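Local coordinates for NAF1 (Saccharomyces cerevisiae, PDB 2V3M), which binds RNA and is required for assembly of box H/ACA small nucleolar ribonucleoproteins, associating with the immature particle until it is itself replaced by GAR1, at residues A[63-75]-A[86-98]. Numbering follows the deposited sequence.
Sequences FCLEDRTLIGMLT and YRIKLPDSKKNLF
In the Gar1-like domain of this assembly factor, hairpin 63-73 packs across strand 86-89 of the same antiparallel sheet, the axes of strands 70-73 and 86-89 running nearly perpendicular, at 97°. Ile88 fills the crossing. Its CD1 sits over one face of the Phe63 ring, 4.0 Å from the centroid, a CH-pi contact, while CG2, anti to the backbone N, lies along the Gly72-Met73 backbone and 4.2 Å from Ile71 CG2. A branched aliphatic residue suits this place because its two arms serve ring and backbone at once. Phe63 CE2 and CZ meet Tyr86 CD1 obliquely, CE2 to CD1 4.0 Å, with the ring planes inclined at 45°; Leu74 CD1 touches Tyr86 CB. An alanine in place of Phe63 would probably open a gap between Ile88 CD1 and the Tyr86 ring, leaving both less firmly held. Gly72 belongs to a classic beta bulge with Ile71 opposite Phe63; with no side chain to fit in, it lets Ile88 CG2 lie against the backbone. Where the chain leaves the hairpin, Thr75 grips the strand twice: its N donates to Arg87 O (2.8 Å), and OG1 accepts from Lys89 N (2.8 Å) in an almost straight bond of 175°. A threonine suits the spot because, besides this hydroxyl, it has a methyl, CG2, that lies over one face of the Arg87 guanidinium, which is salt-bridged to Glu76. Beyond the strand, helix 95-102 brings Leu97 CD2 against the Leu70 and Ile71 carbonyls. Hairpin, crossing strand and helix thus meet within the beta-rich domain of Naf1 that is structurally homologous to the core of Gar1.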
loop_
_atom_site.group_PDB
_atom_site.type_symbol
_atom_site.label_atom_id
_atom_site.label_comp_id
_atom_site.label_asym_id
_atom_site.label_seq_id
_atom_site.Cartn_x
_atom_site.Cartn_y
_atom_site.Cartn_z
ATOM N N PHE A 63 -4.095 -8.544 13.545
ATOM C CA PHE A 63 -5.105 -8.617 12.520
ATOM C C PHE A 63 -5.302 -10.060 12.087
ATOM O O PHE A 63 -4.326 -10.826 12.062
ATOM C CB PHE A 63 -4.620 -7.790 11.371
ATOM C CG PHE A 63 -4.544 -6.348 11.680
ATOM C CD1 PHE A 63 -3.431 -5.825 12.315
ATOM C CD2 PHE A 63 -5.552 -5.466 11.290
ATOM C CE1 PHE A 63 -3.363 -4.431 12.582
ATOM C CE2 PHE A 63 -5.483 -4.111 11.560
ATOM C CZ PHE A 63 -4.418 -3.597 12.207
ATOM N N CYS A 64 -6.533 -10.396 11.714
ATOM C CA CYS A 64 -6.895 -11.707 11.121
ATOM C C CYS A 64 -8.070 -11.564 10.165
ATOM O O CYS A 64 -8.674 -10.537 10.146
ATOM C CB CYS A 64 -7.305 -12.689 12.213
ATOM S SG CYS A 64 -8.760 -12.150 13.274
ATOM N N LEU A 65 -8.371 -12.586 9.396
ATOM C CA LEU A 65 -9.513 -12.582 8.544
ATOM C C LEU A 65 -10.667 -13.043 9.414
ATOM O O LEU A 65 -10.430 -13.351 10.543
ATOM C CB LEU A 65 -9.234 -13.510 7.348
ATOM C CG LEU A 65 -8.492 -12.875 6.141
ATOM C CD1 LEU A 65 -8.115 -11.439 6.334
ATOM C CD2 LEU A 65 -7.327 -13.694 5.762
ATOM N N GLU A 66 -11.885 -13.106 8.898
ATOM C CA GLU A 66 -13.042 -13.701 9.583
ATOM C C GLU A 66 -12.854 -15.143 9.929
ATOM O O GLU A 66 -13.469 -15.637 10.851
ATOM C CB GLU A 66 -14.269 -13.567 8.711
ATOM C CG GLU A 66 -15.518 -13.554 9.458
ATOM C CD GLU A 66 -16.685 -13.080 8.630
ATOM O OE1 GLU A 66 -17.721 -12.808 9.214
ATOM O OE2 GLU A 66 -16.569 -12.961 7.390
ATOM N N ASP A 67 -12.073 -15.892 9.167
ATOM C CA ASP A 67 -11.957 -17.315 9.547
ATOM C C ASP A 67 -10.827 -17.497 10.551
ATOM O O ASP A 67 -10.325 -18.589 10.786
ATOM C CB ASP A 67 -11.728 -18.225 8.358
ATOM C CG ASP A 67 -10.484 -17.863 7.557
ATOM O OD1 ASP A 67 -9.820 -16.856 7.890
ATOM O OD2 ASP A 67 -10.193 -18.577 6.548
ATOM N N ARG A 68 -10.411 -16.404 11.137
ATOM C CA ARG A 68 -9.303 -16.431 12.061
ATOM C C ARG A 68 -7.909 -16.799 11.489
ATOM O O ARG A 68 -6.995 -17.173 12.213
ATOM C CB ARG A 68 -9.655 -17.249 13.277
ATOM C CG ARG A 68 -10.558 -16.534 14.239
ATOM C CD ARG A 68 -11.372 -17.472 15.030
ATOM N NE ARG A 68 -12.671 -16.875 15.348
ATOM C CZ ARG A 68 -12.925 -16.146 16.440
ATOM N NH1 ARG A 68 -11.939 -15.874 17.289
ATOM N NH2 ARG A 68 -14.146 -15.639 16.679
ATOM N N THR A 69 -7.762 -16.631 10.182
ATOM C CA THR A 69 -6.491 -16.737 9.542
ATOM C C THR A 69 -5.727 -15.516 10.022
ATOM O O THR A 69 -6.134 -14.378 9.848
ATOM C CB THR A 69 -6.601 -16.731 8.027
ATOM O OG1 THR A 69 -7.241 -17.939 7.595
ATOM C CG2 THR A 69 -5.216 -16.685 7.455
ATOM N N LEU A 70 -4.611 -15.766 10.679
ATOM C CA LEU A 70 -3.831 -14.724 11.260
ATOM C C LEU A 70 -3.023 -13.938 10.212
ATOM O O LEU A 70 -2.210 -14.579 9.486
ATOM C CB LEU A 70 -2.881 -15.371 12.220
ATOM C CG LEU A 70 -1.622 -14.497 12.477
ATOM C CD1 LEU A 70 -1.967 -13.506 13.562
ATOM C CD2 LEU A 70 -0.258 -15.241 12.859
ATOM N N ILE A 71 -3.205 -12.593 10.158
ATOM C CA ILE A 71 -2.455 -11.773 9.253
ATOM C C ILE A 71 -1.114 -11.339 9.847
ATOM O O ILE A 71 -0.001 -11.665 9.417
ATOM C CB ILE A 71 -3.176 -10.579 8.864
ATOM C CG1 ILE A 71 -4.457 -10.980 8.086
ATOM C CG2 ILE A 71 -2.164 -9.722 8.050
ATOM C CD1 ILE A 71 -5.270 -9.837 7.605
ATOM N N GLY A 72 -1.212 -10.611 10.917
ATOM C CA GLY A 72 0.024 -10.302 11.653
ATOM C C GLY A 72 -0.153 -8.995 12.438
ATOM O O GLY A 72 -1.255 -8.531 12.804
HETATM N N MSE A 73 0.964 -8.389 12.771
HETATM C CA MSE A 73 0.916 -7.372 13.813
HETATM C C MSE A 73 1.108 -6.038 13.196
HETATM O O MSE A 73 1.847 -5.887 12.201
HETATM C CB MSE A 73 2.069 -7.536 14.654
HETATM C CG MSE A 73 1.819 -6.938 15.920
HETATM SE SE MSE A 73 1.941 -8.699 16.576
HETATM C CE MSE A 73 2.916 -8.647 18.176
ATOM N N LEU A 74 0.470 -5.026 13.757
ATOM C CA LEU A 74 0.504 -3.682 13.111
ATOM C C LEU A 74 1.911 -3.103 12.969
ATOM O O LEU A 74 2.739 -3.130 13.871
ATOM C CB LEU A 74 -0.245 -2.680 13.953
ATOM C CG LEU A 74 -0.260 -1.245 13.417
ATOM C CD1 LEU A 74 -1.103 -1.230 12.163
ATOM C CD2 LEU A 74 -0.963 -0.370 14.324
ATOM N N THR A 75 2.237 -2.555 11.838
ATOM C CA THR A 75 3.618 -2.150 11.692
ATOM C C THR A 75 3.615 -0.675 11.504
ATOM O O THR A 75 4.413 0.042 12.060
ATOM C CB THR A 75 4.258 -2.669 10.401
ATOM O OG1 THR A 75 4.191 -4.089 10.348
ATOM C CG2 THR A 75 5.742 -2.301 10.349
ATOM N N TYR A 86 -3.545 0.564 7.265
ATOM C CA TYR A 86 -2.700 -0.100 8.189
ATOM C C TYR A 86 -1.729 -0.914 7.388
ATOM O O TYR A 86 -2.099 -1.547 6.406
ATOM C CB TYR A 86 -3.542 -0.958 9.043
ATOM C CG TYR A 86 -4.556 -0.193 9.798
ATOM C CD1 TYR A 86 -5.903 -0.570 9.790
ATOM C CD2 TYR A 86 -4.201 0.934 10.513
ATOM C CE1 TYR A 86 -6.869 0.154 10.498
ATOM C CE2 TYR A 86 -5.123 1.617 11.270
ATOM C CZ TYR A 86 -6.477 1.241 11.256
ATOM O OH TYR A 86 -7.393 1.984 12.017
ATOM N N ARG A 87 -0.462 -0.873 7.748
ATOM C CA ARG A 87 0.504 -1.730 7.067
ATOM C C ARG A 87 1.097 -2.770 7.997
ATOM O O ARG A 87 1.627 -2.410 9.110
ATOM C CB ARG A 87 1.558 -0.834 6.524
ATOM C CG ARG A 87 2.632 -1.464 5.674
ATOM C CD ARG A 87 3.743 -0.355 5.535
ATOM N NE ARG A 87 5.009 -0.969 5.774
ATOM C CZ ARG A 87 5.989 -0.519 6.542
ATOM N NH1 ARG A 87 5.940 0.630 7.177
ATOM N NH2 ARG A 87 7.103 -1.228 6.623
ATOM N N ILE A 88 0.982 -4.049 7.578
ATOM C CA ILE A 88 1.521 -5.198 8.351
ATOM C C ILE A 88 2.666 -5.769 7.530
ATOM O O ILE A 88 2.451 -6.260 6.450
ATOM C CB ILE A 88 0.469 -6.276 8.617
ATOM C CG1 ILE A 88 -0.624 -5.767 9.524
ATOM C CG2 ILE A 88 1.119 -7.423 9.374
ATOM C CD1 ILE A 88 -1.853 -5.586 8.907
ATOM N N LYS A 89 3.875 -5.639 8.017
ATOM C CA LYS A 89 4.972 -6.210 7.342
ATOM C C LYS A 89 5.262 -7.590 7.835
ATOM O O LYS A 89 5.561 -7.684 9.018
ATOM C CB LYS A 89 6.167 -5.377 7.652
ATOM C CG LYS A 89 7.466 -5.969 7.219
ATOM C CD LYS A 89 7.645 -5.921 5.728
ATOM C CE LYS A 89 9.151 -6.022 5.484
ATOM N NZ LYS A 89 9.574 -5.896 4.065
ATOM N N LEU A 90 5.162 -8.635 6.969
ATOM C CA LEU A 90 5.452 -10.006 7.354
ATOM C C LEU A 90 6.995 -10.259 7.233
ATOM O O LEU A 90 7.677 -9.662 6.400
ATOM C CB LEU A 90 4.673 -10.970 6.509
ATOM C CG LEU A 90 3.169 -10.851 6.570
ATOM C CD1 LEU A 90 2.549 -11.825 5.619
ATOM C CD2 LEU A 90 2.655 -11.097 7.920
ATOM N N PRO A 91 7.561 -11.126 8.094
ATOM C CA PRO A 91 8.966 -11.526 7.939
ATOM C C PRO A 91 9.120 -12.490 6.771
ATOM O O PRO A 91 8.094 -12.997 6.250
ATOM C CB PRO A 91 9.251 -12.252 9.258
ATOM C CG PRO A 91 7.961 -12.749 9.749
ATOM C CD PRO A 91 6.924 -11.783 9.260
ATOM N N ASP A 92 10.353 -12.755 6.372
ATOM C CA ASP A 92 10.638 -13.735 5.318
ATOM C C ASP A 92 10.147 -15.144 5.539
ATOM O O ASP A 92 9.838 -15.853 4.586
ATOM C CB ASP A 92 12.124 -13.854 5.147
ATOM C CG ASP A 92 12.700 -12.646 4.530
ATOM O OD1 ASP A 92 12.172 -11.549 4.834
ATOM O OD2 ASP A 92 13.664 -12.804 3.732
ATOM N N SER A 93 10.142 -15.568 6.792
ATOM C CA SER A 93 9.702 -16.900 7.131
ATOM C C SER A 93 8.208 -17.079 6.855
ATOM O O SER A 93 7.711 -18.215 6.750
ATOM C CB SER A 93 10.045 -17.185 8.590
ATOM O OG SER A 93 9.700 -16.077 9.415
ATOM N N LYS A 94 7.517 -15.953 6.687
ATOM C CA LYS A 94 6.085 -15.989 6.445
ATOM C C LYS A 94 5.627 -15.751 5.004
ATOM O O LYS A 94 4.487 -15.441 4.760
ATOM C CB LYS A 94 5.359 -15.141 7.477
ATOM C CG LYS A 94 5.348 -15.853 8.863
ATOM C CD LYS A 94 3.941 -15.734 9.504
ATOM C CE LYS A 94 3.959 -15.648 11.058
ATOM N NZ LYS A 94 3.047 -14.499 11.520
ATOM N N LYS A 95 6.525 -15.983 4.062
ATOM C CA LYS A 95 6.193 -16.042 2.644
ATOM C C LYS A 95 4.959 -16.875 2.249
ATOM O O LYS A 95 4.164 -16.439 1.415
ATOM C CB LYS A 95 7.394 -16.535 1.858
ATOM C CG LYS A 95 7.553 -15.721 0.590
ATOM C CD LYS A 95 7.985 -16.628 -0.593
ATOM C CE LYS A 95 9.422 -16.339 -0.983
ATOM N NZ LYS A 95 10.007 -16.920 -2.252
ATOM N N ASN A 96 4.817 -18.073 2.820
ATOM C CA ASN A 96 3.669 -18.907 2.498
ATOM C C ASN A 96 2.341 -18.222 2.882
ATOM O O ASN A 96 1.291 -18.374 2.211
ATOM C CB ASN A 96 3.805 -20.283 3.123
ATOM C CG ASN A 96 4.804 -21.163 2.381
ATOM O OD1 ASN A 96 4.900 -22.368 2.644
ATOM N ND2 ASN A 96 5.550 -20.575 1.432
ATOM N N LEU A 97 2.405 -17.432 3.943
ATOM C CA LEU A 97 1.243 -16.771 4.468
ATOM C C LEU A 97 0.923 -15.573 3.593
ATOM O O LEU A 97 -0.248 -15.319 3.277
ATOM C CB LEU A 97 1.493 -16.382 5.936
ATOM C CG LEU A 97 0.334 -15.583 6.499
ATOM C CD1 LEU A 97 -0.881 -16.450 6.636
ATOM C CD2 LEU A 97 0.663 -14.854 7.816
ATOM N N PHE A 98 1.976 -14.858 3.216
ATOM C CA PHE A 98 1.903 -13.749 2.276
ATOM C C PHE A 98 1.189 -14.121 0.981
ATOM O O PHE A 98 0.262 -13.442 0.612
ATOM C CB PHE A 98 3.314 -13.174 1.983
ATOM C CG PHE A 98 3.313 -12.047 0.955
ATOM C CD1 PHE A 98 2.956 -10.770 1.329
ATOM C CD2 PHE A 98 3.596 -12.304 -0.397
ATOM C CE1 PHE A 98 2.922 -9.764 0.419
ATOM C CE2 PHE A 98 3.547 -11.281 -1.337
ATOM C CZ PHE A 98 3.227 -10.015 -0.932
#